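Local coordinates for oxidoreductase protein (Agrobacterium radiobacter, PDB 5UI9) that binds NAD+ and a small dihydroxy acid in one cleft and probably catalyses an NAD-dependent oxidation or reduction of a hydroxylated substrate, at residues N126-T131 with A187-G192; L179-L184 with A324-A329; L245-G250 with T254-Q259; L263-T266 with M271-S274. All coordinates share one frame; numbering follows the deposited sequence.

Contact 1 (N126-T131 with A187-G192). With NAD (nicotinamide-adenine-dinucleotide), chain C.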
# COMPACT_ATOMS: atom_id res chain seq x y z
N ASN A 126 9.18 -11.23 17.96
CA ASN A 126 10.39 -10.40 18.09
C ASN A 126 10.53 -9.24 17.08
O ASN A 126 11.44 -8.41 17.23
CB ASN A 126 11.68 -11.27 18.15
CG ASN A 126 11.88 -12.17 16.93
OD1 ASN A 126 11.47 -11.85 15.81
ND2 ASN A 126 12.54 -13.31 17.14
N PHE A 127 9.63 -9.15 16.11
CA PHE A 127 9.74 -8.11 15.06
C PHE A 127 9.54 -6.71 15.63
O PHE A 127 10.33 -5.81 15.33
CB PHE A 127 8.78 -8.37 13.89
CG PHE A 127 9.40 -9.17 12.78
CD1 PHE A 127 9.99 -10.40 13.04
CD2 PHE A 127 9.38 -8.70 11.47
CE1 PHE A 127 10.56 -11.13 12.02
CE2 PHE A 127 9.94 -9.44 10.44
CZ PHE A 127 10.54 -10.65 10.71
N ARG A 128 8.55 -6.53 16.51
CA ARG A 128 8.37 -5.24 17.20
C ARG A 128 9.56 -4.84 18.09
O ARG A 128 9.71 -3.66 18.42
CB ARG A 128 7.08 -5.22 18.03
CG ARG A 128 7.09 -6.12 19.27
CD ARG A 128 6.04 -5.70 20.27
NE ARG A 128 4.69 -6.02 19.82
CZ ARG A 128 3.58 -5.81 20.53
NH1 ARG A 128 3.64 -5.27 21.75
NH2 ARG A 128 2.41 -6.16 20.03
N TRP A 129 10.38 -5.81 18.47
CA TRP A 129 11.61 -5.57 19.25
C TRP A 129 12.86 -5.24 18.41
O TRP A 129 13.93 -5.02 18.98
CB TRP A 129 11.88 -6.76 20.19
CG TRP A 129 10.94 -6.80 21.33
CD1 TRP A 129 9.82 -7.57 21.46
CD2 TRP A 129 11.01 -5.99 22.51
NE1 TRP A 129 9.20 -7.30 22.66
CE2 TRP A 129 9.91 -6.33 23.32
CE3 TRP A 129 11.91 -5.00 22.96
CZ2 TRP A 129 9.67 -5.73 24.56
CZ3 TRP A 129 11.67 -4.40 24.20
CH2 TRP A 129 10.56 -4.76 24.98
N GLN A 130 12.73 -5.20 17.08
CA GLN A 130 13.81 -4.74 16.20
C GLN A 130 14.05 -3.24 16.43
O GLN A 130 13.10 -2.47 16.59
CB GLN A 130 13.46 -4.97 14.72
CG GLN A 130 13.37 -6.43 14.29
CD GLN A 130 12.75 -6.62 12.90
OE1 GLN A 130 12.47 -7.75 12.48
NE2 GLN A 130 12.53 -5.51 12.19
N THR A 131 15.31 -2.84 16.44
CA THR A 131 15.69 -1.43 16.63
C THR A 131 14.92 -0.43 15.73
O THR A 131 14.39 0.55 16.23
CB THR A 131 17.21 -1.25 16.50
OG1 THR A 131 17.86 -2.09 17.47
CG2 THR A 131 17.65 0.21 16.71
N ALA A 187 1.80 -3.51 12.92
CA ALA A 187 0.69 -2.58 12.65
C ALA A 187 -0.06 -2.24 13.95
O ALA A 187 -0.35 -1.08 14.20
CB ALA A 187 -0.25 -3.16 11.61
N ARG A 188 -0.34 -3.26 14.76
CA ARG A 188 -0.96 -3.07 16.09
C ARG A 188 -0.09 -2.27 17.05
O ARG A 188 -0.56 -1.35 17.71
CB ARG A 188 -1.23 -4.41 16.77
CG ARG A 188 -2.43 -5.16 16.24
CD ARG A 188 -2.75 -6.34 17.15
NE ARG A 188 -2.97 -5.93 18.54
CZ ARG A 188 -2.23 -6.27 19.60
NH1 ARG A 188 -1.19 -7.11 19.51
NH2 ARG A 188 -2.55 -5.78 20.78
N PHE A 189 1.18 -2.66 17.12
CA PHE A 189 2.17 -2.01 17.98
C PHE A 189 2.25 -0.50 17.70
O PHE A 189 2.28 0.30 18.63
CB PHE A 189 3.53 -2.69 17.77
CG PHE A 189 4.64 -2.14 18.61
CD1 PHE A 189 4.55 -2.12 20.00
CD2 PHE A 189 5.82 -1.68 18.02
CE1 PHE A 189 5.59 -1.62 20.78
CE2 PHE A 189 6.86 -1.18 18.78
CZ PHE A 189 6.75 -1.16 20.17
N ILE A 190 2.26 -0.13 16.42
CA ILE A 190 2.38 1.27 16.00
C ILE A 190 1.05 2.03 16.04
O ILE A 190 0.99 3.13 16.58
CB ILE A 190 3.01 1.38 14.59
CG1 ILE A 190 4.40 0.71 14.55
CG2 ILE A 190 3.11 2.83 14.14
CD1 ILE A 190 5.33 1.10 15.69
N LEU A 191 -0.01 1.47 15.44
CA LEU A 191 -1.29 2.20 15.28
C LEU A 191 -2.46 1.67 16.12
O LEU A 191 -3.60 2.11 15.94
CB LEU A 191 -1.69 2.21 13.80
CG LEU A 191 -0.73 2.92 12.84
CD1 LEU A 191 -1.25 2.79 11.42
CD2 LEU A 191 -0.55 4.38 13.21
N GLY A 192 -2.18 0.75 17.05
CA GLY A 192 -3.20 0.20 17.94
C GLY A 192 -4.07 -0.89 17.33
O GLY A 192 -3.98 -1.21 16.13
PA NAD C . 12.67 -26.65 13.13
O1A NAD C . 11.82 -27.76 12.54
O2A NAD C . 14.02 -26.34 12.55
O5B NAD C . 12.86 -26.94 14.69
C5B NAD C . 11.84 -27.53 15.50
C4B NAD C . 12.53 -28.51 16.43
O4B NAD C . 11.61 -28.90 17.45
C3B NAD C . 12.97 -29.78 15.72
O3B NAD C . 14.34 -30.05 16.03
C2B NAD C . 12.04 -30.87 16.25
O2B NAD C . 12.72 -32.12 16.38
C1B NAD C . 11.62 -30.31 17.60
N9A NAD C . 10.29 -30.70 18.12
C8A NAD C . 9.10 -30.64 17.48
N7A NAD C . 8.11 -31.05 18.31
C5A NAD C . 8.65 -31.36 19.50
C6A NAD C . 8.19 -31.85 20.82
N6A NAD C . 6.88 -32.11 21.06
N1A NAD C . 9.11 -32.04 21.79
C2A NAD C . 10.42 -31.80 21.60
N3A NAD C . 10.91 -31.35 20.43
C4A NAD C . 10.10 -31.12 19.37
O3 NAD C . 11.78 -25.31 13.16
PN NAD C . 12.40 -23.82 13.18
O1N NAD C . 12.70 -23.37 11.77
O2N NAD C . 13.48 -23.74 14.22
O5D NAD C . 11.10 -23.02 13.65
C5D NAD C . 10.53 -23.29 14.93
C4D NAD C . 9.55 -22.18 15.25
O4D NAD C . 10.26 -20.93 15.28
C3D NAD C . 8.45 -22.06 14.21
O3D NAD C . 7.18 -21.97 14.85
C2D NAD C . 8.79 -20.79 13.44
O2D NAD C . 7.63 -20.07 13.02
C1D NAD C . 9.59 -19.98 14.46
N1N NAD C . 10.55 -19.01 13.90
C2N NAD C . 10.56 -17.78 14.44
C3N NAD C . 11.42 -16.79 14.00
C7N NAD C . 11.36 -15.44 14.66
O7N NAD C . 11.10 -15.38 15.86
N7N NAD C . 11.58 -14.33 13.96
C4N NAD C . 12.30 -17.08 12.96
C5N NAD C . 12.29 -18.37 12.41
C6N NAD C . 11.41 -19.33 12.90
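Arg128 lies over one face of the Phe189 ring, and this pair makes the tightly packed part of the contact. Arg128 CB sits 4.1 Å from the centroid of the Phe189 ring, a CH-pi contact over the face. Further out, the guanidinium plane is inclined 27° to the ring, with Arg128 NH1 3.7 Å from Phe189 CD1, which underlies one face of the guanidinium. Two torsions bring the groups together: Arg128 CG stands between its backbone N and carbonyl carbon (chi1 70°), and a further bend at chi3 carries the chain along the ring. The looser part is polar. Arg128 NH2 and Arg188 NH1 approach to 3.8 Å with no hydrogen bond between them, Arg188 NH1 lying at the edge of the Arg128 guanidinium. Their like charges are probably offset by acids: Arg128 NE pairs with Asp185, and Arg188 NH2 with Asp193 and Asp318. Both arginines are buried, whereas Phe189 is partly exposed, so the ring marks the side of the contact nearer solvent. Away from helix 175-191, Asn126 faces the cofactor. The carboxamide N7N of NAD donates to Asn126 OD1 at 3.1 Å with an N-H...O angle of 165°, while the return bond from Asn126 ND2 to NAD O7N is weak at 2.8 Å. Phe127 CE1 lies 3.9 Å from NAD N7N, which meets the ring at its edge. A loop that reads the nicotinamide amide and rests on a helix of the C-terminal domain is consistent with the cofactor cleft of a GFO/IDH/MocA oxidoreductase.

Contact 2 (L179-L184 with A324-A329). With 8A1 ((2S)-2,3-dihydroxy-2-methylpropanoic acid), chain D.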
# COMPACT_ATOMS: atom_id res chain seq x y z
N LEU A 179 4.81 -14.99 8.40
CA LEU A 179 5.47 -13.70 8.30
C LEU A 179 4.51 -12.54 8.55
O LEU A 179 4.84 -11.61 9.31
CB LEU A 179 6.15 -13.60 6.93
CG LEU A 179 6.88 -12.33 6.49
CD1 LEU A 179 5.93 -11.27 5.97
CD2 LEU A 179 7.78 -11.78 7.60
N GLY A 180 3.34 -12.58 7.91
CA GLY A 180 2.28 -11.59 8.12
C GLY A 180 1.92 -11.42 9.59
O GLY A 180 1.58 -10.32 10.03
N ILE A 181 1.99 -12.52 10.34
CA ILE A 181 1.82 -12.49 11.78
C ILE A 181 2.72 -11.43 12.45
O ILE A 181 2.27 -10.73 13.35
CB ILE A 181 2.04 -13.91 12.37
CG1 ILE A 181 1.46 -14.03 13.78
CG2 ILE A 181 3.51 -14.33 12.34
CD1 ILE A 181 1.19 -15.47 14.17
N HIS A 182 3.96 -11.30 11.98
CA HIS A 182 4.86 -10.25 12.44
C HIS A 182 4.41 -8.87 11.99
O HIS A 182 4.37 -7.93 12.79
CB HIS A 182 6.29 -10.43 11.91
CG HIS A 182 6.98 -11.68 12.36
ND1 HIS A 182 7.22 -11.96 13.69
CD2 HIS A 182 7.55 -12.68 11.66
CE1 HIS A 182 7.88 -13.10 13.78
NE2 HIS A 182 8.09 -13.56 12.56
N THR A 183 4.12 -8.74 10.70
CA THR A 183 3.80 -7.43 10.11
C THR A 183 2.50 -6.86 10.70
O THR A 183 2.39 -5.66 10.93
CB THR A 183 3.67 -7.52 8.58
OG1 THR A 183 4.60 -8.47 8.06
CG2 THR A 183 3.93 -6.17 7.94
N LEU A 184 1.52 -7.74 10.90
CA LEU A 184 0.27 -7.40 11.58
C LEU A 184 0.48 -7.00 13.04
O LEU A 184 -0.20 -6.10 13.55
CB LEU A 184 -0.72 -8.58 11.51
CG LEU A 184 -1.27 -8.88 10.11
CD1 LEU A 184 -1.90 -10.27 10.08
CD2 LEU A 184 -2.26 -7.81 9.67
N ALA A 324 -5.74 -13.09 16.12
CA ALA A 324 -7.07 -12.85 15.53
C ALA A 324 -7.00 -12.26 14.12
O ALA A 324 -7.79 -12.64 13.26
CB ALA A 324 -7.88 -11.93 16.43
N LEU A 325 -6.05 -11.35 13.91
CA LEU A 325 -5.87 -10.70 12.61
C LEU A 325 -5.39 -11.69 11.56
O LEU A 325 -5.79 -11.59 10.40
CB LEU A 325 -4.90 -9.51 12.69
CG LEU A 325 -5.14 -8.43 13.74
CD1 LEU A 325 -4.08 -7.34 13.66
CD2 LEU A 325 -6.53 -7.81 13.64
N VAL A 326 -4.55 -12.64 11.96
CA VAL A 326 -4.09 -13.71 11.07
C VAL A 326 -5.27 -14.59 10.62
O VAL A 326 -5.45 -14.82 9.43
CB VAL A 326 -2.98 -14.58 11.71
CG1 VAL A 326 -2.70 -15.84 10.89
CG2 VAL A 326 -1.71 -13.76 11.87
N GLU A 327 -6.04 -15.06 11.59
CA GLU A 327 -7.20 -15.92 11.30
C GLU A 327 -8.26 -15.16 10.49
O GLU A 327 -8.86 -15.71 9.57
CB GLU A 327 -7.77 -16.50 12.60
CG GLU A 327 -8.86 -17.55 12.39
CD GLU A 327 -9.07 -18.42 13.62
OE1 GLU A 327 -8.14 -19.17 13.98
OE2 GLU A 327 -10.17 -18.34 14.23
N ALA A 328 -8.47 -13.88 10.82
CA ALA A 328 -9.38 -13.02 10.07
C ALA A 328 -8.93 -12.80 8.62
O ALA A 328 -9.76 -12.73 7.73
CB ALA A 328 -9.55 -11.68 10.77
N ALA A 329 -7.62 -12.68 8.41
CA ALA A 329 -7.07 -12.50 7.07
C ALA A 329 -7.30 -13.71 6.17
O ALA A 329 -7.67 -13.55 5.00
CB ALA A 329 -5.59 -12.16 7.13
OXT 8A1 D . 11.35 -14.55 11.13
C 8A1 D . 10.43 -15.37 10.89
O 8A1 D . 9.52 -15.62 11.71
CA 8A1 D . 10.41 -16.09 9.56
CB 8A1 D . 9.50 -15.27 8.65
O1 8A1 D . 9.55 -15.74 7.30
O2 8A1 D . 9.89 -17.42 9.73
C3 8A1 D . 11.83 -16.21 9.01
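Ile181 and Leu184 of helix 175-191 meet Leu325 and Val326 of helix 316-335 in a buried helix-helix contact of the C-terminal part of this GFO/IDH/MocA fold. The axes of segments 179-184 and 324-329 approach to 9.6 Å, and their N-to-C directions differ by 123°. Across the helices the interaction is wholly apolar. Val326 CG2 is the shared branch: it lies 3.7 Å from Ile181 CG1 and 3.9 Å from Leu184 CD1, reaching both a residue and its neighbour one turn later. Ile181 sends CG1 anti to its backbone N (chi1 -163°), which sets that carbon against the valine methyl. Leu184 CD1 also rests 4.0 Å from Leu325 CB, and Leu325 CD1 returns the contact against the Leu184 backbone oxygen and CB. No hydrogen bond joins the two segments. Beyond this apolar layer, Leu325 and Ala329 continue onto strand 194-202, while Leu184 also touches Val228 of strand 225-231.

Polar interactions belong to His182, whose CB points away from helix 316-335; its ring reaches the bound acid. Glu125 is hydrogen-bonded to His182 ND1, which probably fixes the rotation of the imidazole, and Phe127 stacks on the same ring. The ligand carboxylate oxygen O lies in the imidazole plane at its edge, where it accepts from His182 NE2 at 2.6 Å with an N-H...O angle of 167°.

Contact 3 (L245-G250 with T254-Q259)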
# COMPACT_ATOMS: atom_id res chain seq x y z
N LEU A 245 9.44 -2.17 5.75
CA LEU A 245 9.40 -0.76 5.39
C LEU A 245 8.10 -0.15 5.89
O LEU A 245 7.04 -0.77 5.81
CB LEU A 245 9.53 -0.59 3.86
CG LEU A 245 10.70 -1.37 3.24
CD1 LEU A 245 10.84 -1.05 1.76
CD2 LEU A 245 12.01 -1.11 3.98
N ILE A 246 8.17 1.07 6.43
CA ILE A 246 7.04 1.66 7.13
C ILE A 246 6.84 3.12 6.74
O ILE A 246 7.78 3.93 6.81
CB ILE A 246 7.18 1.52 8.67
CG1 ILE A 246 7.21 0.04 9.06
CG2 ILE A 246 6.03 2.23 9.38
CD1 ILE A 246 7.45 -0.23 10.52
N ASP A 247 5.62 3.44 6.31
CA ASP A 247 5.18 4.81 6.09
C ASP A 247 4.10 5.10 7.12
O ASP A 247 3.21 4.28 7.31
CB ASP A 247 4.57 4.99 4.69
CG ASP A 247 5.53 4.62 3.56
OD1 ASP A 247 6.71 4.32 3.81
OD2 ASP A 247 5.06 4.61 2.41
N ILE A 248 4.19 6.25 7.78
CA ILE A 248 3.11 6.75 8.64
C ILE A 248 2.85 8.21 8.29
O ILE A 248 3.79 9.00 8.20
CB ILE A 248 3.47 6.69 10.14
CG1 ILE A 248 4.01 5.31 10.56
CG2 ILE A 248 2.26 7.08 11.00
CD1 ILE A 248 2.98 4.20 10.57
N ASP A 249 1.57 8.56 8.10
CA ASP A 249 1.16 9.96 7.94
C ASP A 249 0.39 10.40 9.18
O ASP A 249 -0.51 9.70 9.64
CB ASP A 249 0.28 10.13 6.70
CG ASP A 249 1.02 9.93 5.39
OD1 ASP A 249 2.24 9.62 5.41
OD2 ASP A 249 0.37 10.10 4.32
N GLY A 250 0.77 11.56 9.71
CA GLY A 250 0.08 12.18 10.83
C GLY A 250 -0.36 13.59 10.51
O GLY A 250 0.01 14.15 9.48
N THR A 254 5.22 13.24 8.91
CA THR A 254 5.37 11.90 8.33
C THR A 254 6.57 11.16 8.91
O THR A 254 7.58 11.77 9.27
CB THR A 254 5.59 11.97 6.81
OG1 THR A 254 6.66 12.87 6.51
CG2 THR A 254 4.33 12.41 6.10
N ILE A 255 6.44 9.83 8.98
CA ILE A 255 7.57 8.94 9.21
C ILE A 255 7.74 8.09 7.96
O ILE A 255 6.76 7.55 7.44
CB ILE A 255 7.35 8.02 10.43
CG1 ILE A 255 7.28 8.84 11.73
CG2 ILE A 255 8.45 6.96 10.52
CD1 ILE A 255 6.75 8.06 12.92
N ARG A 256 8.98 7.96 7.49
CA ARG A 256 9.30 7.08 6.36
C ARG A 256 10.53 6.24 6.71
O ARG A 256 11.66 6.75 6.71
CB ARG A 256 9.54 7.88 5.08
CG ARG A 256 8.31 8.61 4.54
CD ARG A 256 7.34 7.66 3.84
NE ARG A 256 6.17 8.34 3.26
CZ ARG A 256 5.08 8.74 3.93
NH1 ARG A 256 4.97 8.57 5.26
NH2 ARG A 256 4.09 9.33 3.27
N LEU A 257 10.29 4.98 7.03
CA LEU A 257 11.35 4.01 7.27
C LEU A 257 11.55 3.24 5.98
O LEU A 257 10.70 2.44 5.60
CB LEU A 257 10.98 3.06 8.42
CG LEU A 257 11.94 1.90 8.70
CD1 LEU A 257 13.34 2.40 8.99
CD2 LEU A 257 11.41 1.07 9.87
N SER A 258 12.68 3.49 5.31
CA SER A 258 12.96 2.94 3.98
C SER A 258 14.14 1.97 4.04
O SER A 258 14.79 1.84 5.08
CB SER A 258 13.22 4.08 3.00
OG SER A 258 14.35 4.83 3.38
N GLN A 259 14.37 1.29 2.92
CA GLN A 259 15.44 0.28 2.77
C GLN A 259 16.78 0.76 3.32
O GLN A 259 17.14 1.91 3.13
CB GLN A 259 15.56 -0.14 1.29
CG GLN A 259 16.89 -0.75 0.82
CD GLN A 259 16.93 -2.26 0.91
OE1 GLN A 259 16.31 -2.95 0.10
NE2 GLN A 259 17.71 -2.79 1.87
O HOH W 1 9.21 3.87 3.82
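Ile246 and Leu257, like Ile248 and Ile255, form hydrogen-bonded pairs of an antiparallel beta hairpin, the strand directions differing by 177°. Backbone bonds are reciprocal in both pairs, for example Leu257 N to Ile246 O at 2.7 Å. On the apolar face the paired residues touch through their CB atoms, at 4.1 Å for Ile248 with Ile255.

The charged face holds a salt-bridge network around Arg256. Its chain turns at chi2 (-76°), bringing the guanidinium across toward the facing strand, where NH1 and NH2 both grip Asp249 OD1, at 2.9 and 2.8 Å. The two planes are nearly coplanar, 14° apart; Arg256 NH2 meets the syn lone pair of Asp249 OD1, while NH1 comes in nearly along the C-O axis of that oxygen. Asp247 instead stacks over one guanidinium face; its OD2 lies 4.0 Å from Arg256 NE, a long, purely electrostatic pair. Arg256 NH1 also donates to Ile255 O at 3.0 Å, from above the carbonyl plane.

Asp249 OD2 turns to Arg156 and Thr234 of the second subunit, tying the network to the dimer interface. The hairpin lies between strands 148-156 and 262-266, and its apolar face, carrying Ile246, Ile255 and Leu257, packs on helix 131-141.

Contact 4 (L263-T266 with M271-S274)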
# COMPACT_ATOMS: atom_id res chain seq x y z
N LEU A 263 15.65 6.36 8.35
CA LEU A 263 14.45 6.85 9.02
C LEU A 263 14.29 8.35 8.79
O LEU A 263 15.03 9.15 9.36
CB LEU A 263 14.52 6.53 10.52
CG LEU A 263 13.39 6.97 11.44
CD1 LEU A 263 12.05 6.44 10.95
CD2 LEU A 263 13.67 6.48 12.85
N GLU A 264 13.34 8.71 7.93
CA GLU A 264 13.00 10.11 7.64
C GLU A 264 11.81 10.53 8.47
O GLU A 264 10.74 9.94 8.35
CB GLU A 264 12.64 10.31 6.17
CG GLU A 264 13.75 10.86 5.32
CD GLU A 264 13.31 11.09 3.88
OE1 GLU A 264 12.18 11.60 3.66
OE2 GLU A 264 14.10 10.77 2.98
N VAL A 265 12.00 11.56 9.28
CA VAL A 265 10.92 12.13 10.08
C VAL A 265 10.83 13.60 9.72
O VAL A 265 11.82 14.32 9.85
CB VAL A 265 11.21 12.00 11.59
CG1 VAL A 265 10.11 12.69 12.41
CG2 VAL A 265 11.36 10.54 11.99
N THR A 266 9.67 14.04 9.25
CA THR A 266 9.44 15.47 9.00
C THR A 266 8.27 15.93 9.86
O THR A 266 7.24 15.26 9.92
CB THR A 266 9.20 15.81 7.50
OG1 THR A 266 7.85 15.50 7.13
CG2 THR A 266 10.17 15.07 6.59
N MET A 271 12.88 18.45 8.61
CA MET A 271 13.19 17.05 8.32
C MET A 271 14.47 16.60 9.04
O MET A 271 15.44 17.35 9.13
CB MET A 271 13.34 16.83 6.80
CG MET A 271 13.78 15.42 6.40
SD MET A 271 13.52 14.98 4.67
CE MET A 271 14.29 16.36 3.81
N THR A 272 14.45 15.37 9.55
CA THR A 272 15.64 14.69 10.08
C THR A 272 15.78 13.31 9.44
O THR A 272 14.78 12.61 9.26
CB THR A 272 15.57 14.51 11.60
OG1 THR A 272 14.37 13.83 11.95
CG2 THR A 272 15.61 15.84 12.31
N ILE A 273 17.01 12.94 9.07
CA ILE A 273 17.34 11.59 8.60
C ILE A 273 18.20 10.93 9.67
O ILE A 273 19.24 11.47 10.06
CB ILE A 273 18.10 11.60 7.26
CG1 ILE A 273 17.34 12.39 6.19
CG2 ILE A 273 18.35 10.17 6.77
CD1 ILE A 273 17.57 13.89 6.22
N SER A 274 17.76 9.77 10.15
CA SER A 274 18.52 8.97 11.11
C SER A 274 18.84 7.59 10.56
O SER A 274 18.13 7.06 9.69
CB SER A 274 17.74 8.83 12.42
OG SER A 274 17.39 10.10 12.92
O HOH W 2 14.98 10.91 11.90
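Met271 and Thr266 form a non-hydrogen-bonded pair at the start of the second strand, their side chains lying side by side and pointing the same way. Thr266 CG2 touches Met271 CG at 3.6 Å. With CG anti to its backbone N (chi1 175°), Met271 rises from the sheet on the Glu264 face and places SD 3.8 Å from Glu264 OE1. Glu264 has its charge partner in Arg262, so this approach to sulfur is a side contact. Met271 also packs on Gly237 of the second subunit.

Thr272 follows, on the face of Val265. Its N donates to Val265 O at 2.8 Å, and Val265 N returns the bond to Thr272 O at 3.0 Å with an N-H...O angle of 172°. Thr272 OG1 stands between its backbone N and carbonyl carbon (chi1 55°), which brings it within 3.7 Å of Val265 CB.

Ile273 returns to the Glu264 face, where CG1 lies alongside Glu264 CG at 4.0 Å. Its CA-H also approaches Leu263 O.

Ser274 closes the ladder by exchanging backbone hydrogen bonds with Leu263, Ser274 N reaching Leu263 O at 2.9 Å. One water bridges this end: it donates to Leu263 O and hydrogen-bonds to Ser274 OG, at 2.7 Å, and to Thr272 OG1.

The chemistry implies a hairpin at the sheet's margin held chiefly by its backbone: four main-chain bonds carry the pairing, while the exposed residues of the second strand add apolar contacts from Met271 and Ile273 and a water-linked pair of hydroxyls.

In the fold
Contacts 1 and 2 share helix 175-191 and meet at the ligand-binding cleft, probably the active site, their centres 13 Å apart: Phe127 CD1 lies 3.2 Å from His182 ND1, so the residues facing NAD and the bound acid pack on each other. Contacts 3 and 4 are consecutive hairpins of one sheet, with centres 9 Å apart. Arg256 N probably donates to Glu264 O at 2.8 Å, and both hairpins touch the second subunit. A bridge between the groups is Ile190 CG2, 3.8 Å from Ile248 CD1, which joins contact 1 to contact 3. Contact 4 lies farthest from contact 2, with centres about 29 Å apart, well away from the ligand-binding histidine.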